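Local coordinates for protein succinyl-CoA ligase (ADP-forming) subunit alpha (Methanosaeta concilii, PDB 6HXI) that binds coenzyme A and joins a CoA-ligase-type region to a citrate synthase-like C-terminal region in one chain, at residues Ile112-Pro117 / Gly137-Gly142. Numbering follows the deposited sequence.
Sequences IAEGVP and GPATVG. With COA (coenzyme A), chain G.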
loop_
_atom_site.group_PDB
_atom_site.type_symbol
_atom_site.label_atom_id
_atom_site.label_comp_id
_atom_site.label_asym_id
_atom_site.label_seq_id
_atom_site.Cartn_x
_atom_site.Cartn_y
_atom_site.Cartn_z
ATOM N N ILE B 112 -23.971 -6.781 -42.176
ATOM C CA ILE B 112 -23.104 -5.681 -42.604
ATOM C C ILE B 112 -21.809 -6.173 -43.276
ATOM O O ILE B 112 -21.301 -5.487 -44.162
ATOM C CB ILE B 112 -22.790 -4.711 -41.406
ATOM C CG1 ILE B 112 -24.071 -4.271 -40.606
ATOM C CG2 ILE B 112 -21.948 -3.502 -41.811
ATOM C CD1 ILE B 112 -25.264 -3.714 -41.311
ATOM N N ALA B 113 -21.259 -7.317 -42.832
ATOM C CA ALA B 113 -19.976 -7.814 -43.319
ATOM C C ALA B 113 -19.863 -7.950 -44.812
ATOM O O ALA B 113 -20.786 -8.392 -45.486
ATOM C CB ALA B 113 -19.620 -9.136 -42.657
ATOM N N GLU B 114 -18.707 -7.541 -45.320
ATOM C CA GLU B 114 -18.297 -7.654 -46.701
ATOM C C GLU B 114 -17.322 -8.844 -46.738
ATOM O O GLU B 114 -16.558 -9.043 -45.780
ATOM C CB GLU B 114 -17.583 -6.369 -47.138
ATOM C CG GLU B 114 -17.337 -6.333 -48.648
ATOM C CD GLU B 114 -17.078 -4.993 -49.317
ATOM O OE1 GLU B 114 -17.572 -4.801 -50.454
ATOM O OE2 GLU B 114 -16.349 -4.156 -48.733
ATOM N N GLY B 115 -17.399 -9.646 -47.808
ATOM C CA GLY B 115 -16.541 -10.803 -48.017
ATOM C C GLY B 115 -17.086 -12.119 -47.508
ATOM O O GLY B 115 -16.308 -13.011 -47.157
ATOM N N VAL B 116 -18.421 -12.230 -47.414
ATOM C CA VAL B 116 -19.120 -13.445 -46.991
ATOM C C VAL B 116 -19.214 -14.404 -48.198
ATOM O O VAL B 116 -19.652 -13.977 -49.269
ATOM C CB VAL B 116 -20.523 -13.142 -46.372
ATOM C CG1 VAL B 116 -21.266 -14.424 -45.988
ATOM C CG2 VAL B 116 -20.412 -12.209 -45.164
ATOM N N PRO B 117 -18.831 -15.699 -48.056
ATOM C CA PRO B 117 -18.953 -16.635 -49.198
ATOM C C PRO B 117 -20.329 -16.652 -49.815
ATOM O O PRO B 117 -21.329 -16.525 -49.112
ATOM C CB PRO B 117 -18.619 -18.002 -48.587
ATOM C CG PRO B 117 -17.733 -17.674 -47.460
ATOM C CD PRO B 117 -18.268 -16.380 -46.876
ATOM N N GLY B 137 -28.657 -7.843 -46.748
ATOM C CA GLY B 137 -27.225 -8.032 -46.888
ATOM C C GLY B 137 -26.898 -9.414 -47.408
ATOM O O GLY B 137 -27.787 -10.081 -47.946
ATOM N N PRO B 138 -25.636 -9.883 -47.321
ATOM C CA PRO B 138 -24.452 -9.238 -46.704
ATOM C C PRO B 138 -23.928 -8.051 -47.495
ATOM O O PRO B 138 -24.458 -7.750 -48.570
ATOM C CB PRO B 138 -23.409 -10.383 -46.644
ATOM C CG PRO B 138 -24.172 -11.659 -46.938
ATOM C CD PRO B 138 -25.305 -11.230 -47.826
ATOM N N ALA B 139 -22.871 -7.396 -46.972
ATOM C CA ALA B 139 -22.182 -6.265 -47.599
ATOM C C ALA B 139 -23.098 -5.052 -47.826
ATOM O O ALA B 139 -23.086 -4.445 -48.898
ATOM C CB ALA B 139 -21.492 -6.708 -48.900
ATOM N N THR B 140 -23.865 -4.681 -46.794
ATOM C CA THR B 140 -24.759 -3.524 -46.844
ATOM C C THR B 140 -24.600 -2.679 -45.596
ATOM O O THR B 140 -24.036 -3.162 -44.626
ATOM C CB THR B 140 -26.222 -3.982 -47.034
ATOM O OG1 THR B 140 -27.027 -2.830 -47.249
ATOM C CG2 THR B 140 -26.773 -4.727 -45.831
ATOM N N VAL B 141 -25.109 -1.436 -45.621
ATOM C CA VAL B 141 -25.186 -0.551 -44.449
ATOM C C VAL B 141 -26.513 -0.860 -43.768
ATOM O O VAL B 141 -26.662 -0.667 -42.564
ATOM C CB VAL B 141 -25.044 0.974 -44.709
ATOM C CG1 VAL B 141 -23.589 1.370 -44.855
ATOM C CG2 VAL B 141 -25.900 1.444 -45.897
ATOM N N GLY B 142 -27.458 -1.325 -44.572
ATOM C CA GLY B 142 -28.785 -1.711 -44.127
ATOM C C GLY B 142 -29.865 -0.999 -44.914
ATOM O O GLY B 142 -30.155 -1.337 -46.059
HETATM N N1A COA G . -7.052 -11.897 -29.788
HETATM C C2A COA G . -7.578 -12.681 -30.736
HETATM N N3A COA G . -8.474 -12.368 -31.682
HETATM C C4A COA G . -8.885 -11.096 -31.555
HETATM C C5A COA G . -8.441 -10.173 -30.625
HETATM C C6A COA G . -7.447 -10.604 -29.723
HETATM N N6A COA G . -6.858 -9.801 -28.839
HETATM N N7A COA G . -9.158 -8.991 -30.727
HETATM C C8A COA G . -9.996 -9.216 -31.707
HETATM N N9A COA G . -9.893 -10.471 -32.253
HETATM C C1B COA G . -10.702 -11.049 -33.325
HETATM C C2B COA G . -12.207 -11.048 -33.089
HETATM O O2B COA G . -12.602 -12.149 -32.267
HETATM C C3B COA G . -12.713 -11.184 -34.529
HETATM O O3B COA G . -12.640 -12.548 -34.999
HETATM P P3B COA G . -13.585 -13.141 -36.140
HETATM O O7A COA G . -13.468 -12.234 -37.318
HETATM O O8A COA G . -13.090 -14.520 -36.393
HETATM O O9A COA G . -14.994 -13.209 -35.524
HETATM C C4B COA G . -11.656 -10.452 -35.365
HETATM O O4B COA G . -10.502 -10.305 -34.511
HETATM C C5B COA G . -12.077 -9.111 -35.909
HETATM O O5B COA G . -12.740 -8.396 -34.847
HETATM P P1A COA G . -14.099 -7.529 -35.122
HETATM O O1A COA G . -14.431 -6.568 -34.040
HETATM O O2A COA G . -15.270 -8.413 -35.523
HETATM O O3A COA G . -13.537 -6.778 -36.413
HETATM P P2A COA G . -13.882 -5.561 -37.378
HETATM O O4A COA G . -13.271 -4.323 -36.856
HETATM O O5A COA G . -13.280 -5.935 -38.713
HETATM O O6A COA G . -15.497 -5.445 -37.454
HETATM C CBP COA G . -17.070 -5.192 -39.301
HETATM C CCP COA G . -16.275 -6.167 -38.426
HETATM C CDP COA G . -17.905 -6.013 -40.294
HETATM C CEP COA G . -18.010 -4.314 -38.451
HETATM C CAP COA G . -16.069 -4.280 -40.063
HETATM O OAP COA G . -15.017 -5.037 -40.634
HETATM C C9P COA G . -16.656 -3.355 -41.121
HETATM O O9P COA G . -17.180 -2.290 -40.786
HETATM N N8P COA G . -16.555 -3.757 -42.399
HETATM C C7P COA G . -17.154 -3.027 -43.508
HETATM C C6P COA G . -18.240 -3.824 -44.177
HETATM C C5P COA G . -18.800 -3.122 -45.392
HETATM O O5P COA G . -18.101 -2.360 -46.058
HETATM N N4P COA G . -20.081 -3.360 -45.673
HETATM C C3P COA G . -20.797 -2.680 -46.744
HETATM C C2P COA G . -21.287 -1.304 -46.340
HETATM S S1P COA G . -22.313 -0.731 -47.722
#
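I112 O takes a nearly straight hydrogen bond from N4P of coenzyme A (2.9 Å, 172°). I112 CA makes a CH...O contact with T140 O at 3.4 Å. With CG1 beside the backbone N (chi1 -49°), CG2 is anti to it, and both CG2 and CD1 come up to T140 O. A113 O receives the one hydrogen bond between the loops, from A139 N at 2.7 Å. It is bent, 133° at the hydrogen, with the donor above the carbonyl plane. E114 CG passes 4.2 Å from A139 CB, and its CB lies against C5P of the ligand. V116 crosses the P138 ring, which follows a cis peptide bond, at about a right angle. T140 OG1 accepts from G142 N in an ST turn and is also hydrogen-bonded to A201 O of strand 196-201. V141 CG1 lies 3.8 Å from the coenzyme sulfur S1P. The pantetheine arm with its thiol thus lies against both loops. They follow the C-terminal ends of adjacent parallel strands 108-111 and 134-136, joined through helix 118-130 as a beta-alpha-beta crossover. P117 stands at that helix's N-cap position; its S121 and M124 pack on V116 and P138, and A93 of helix 93-102 touches A113.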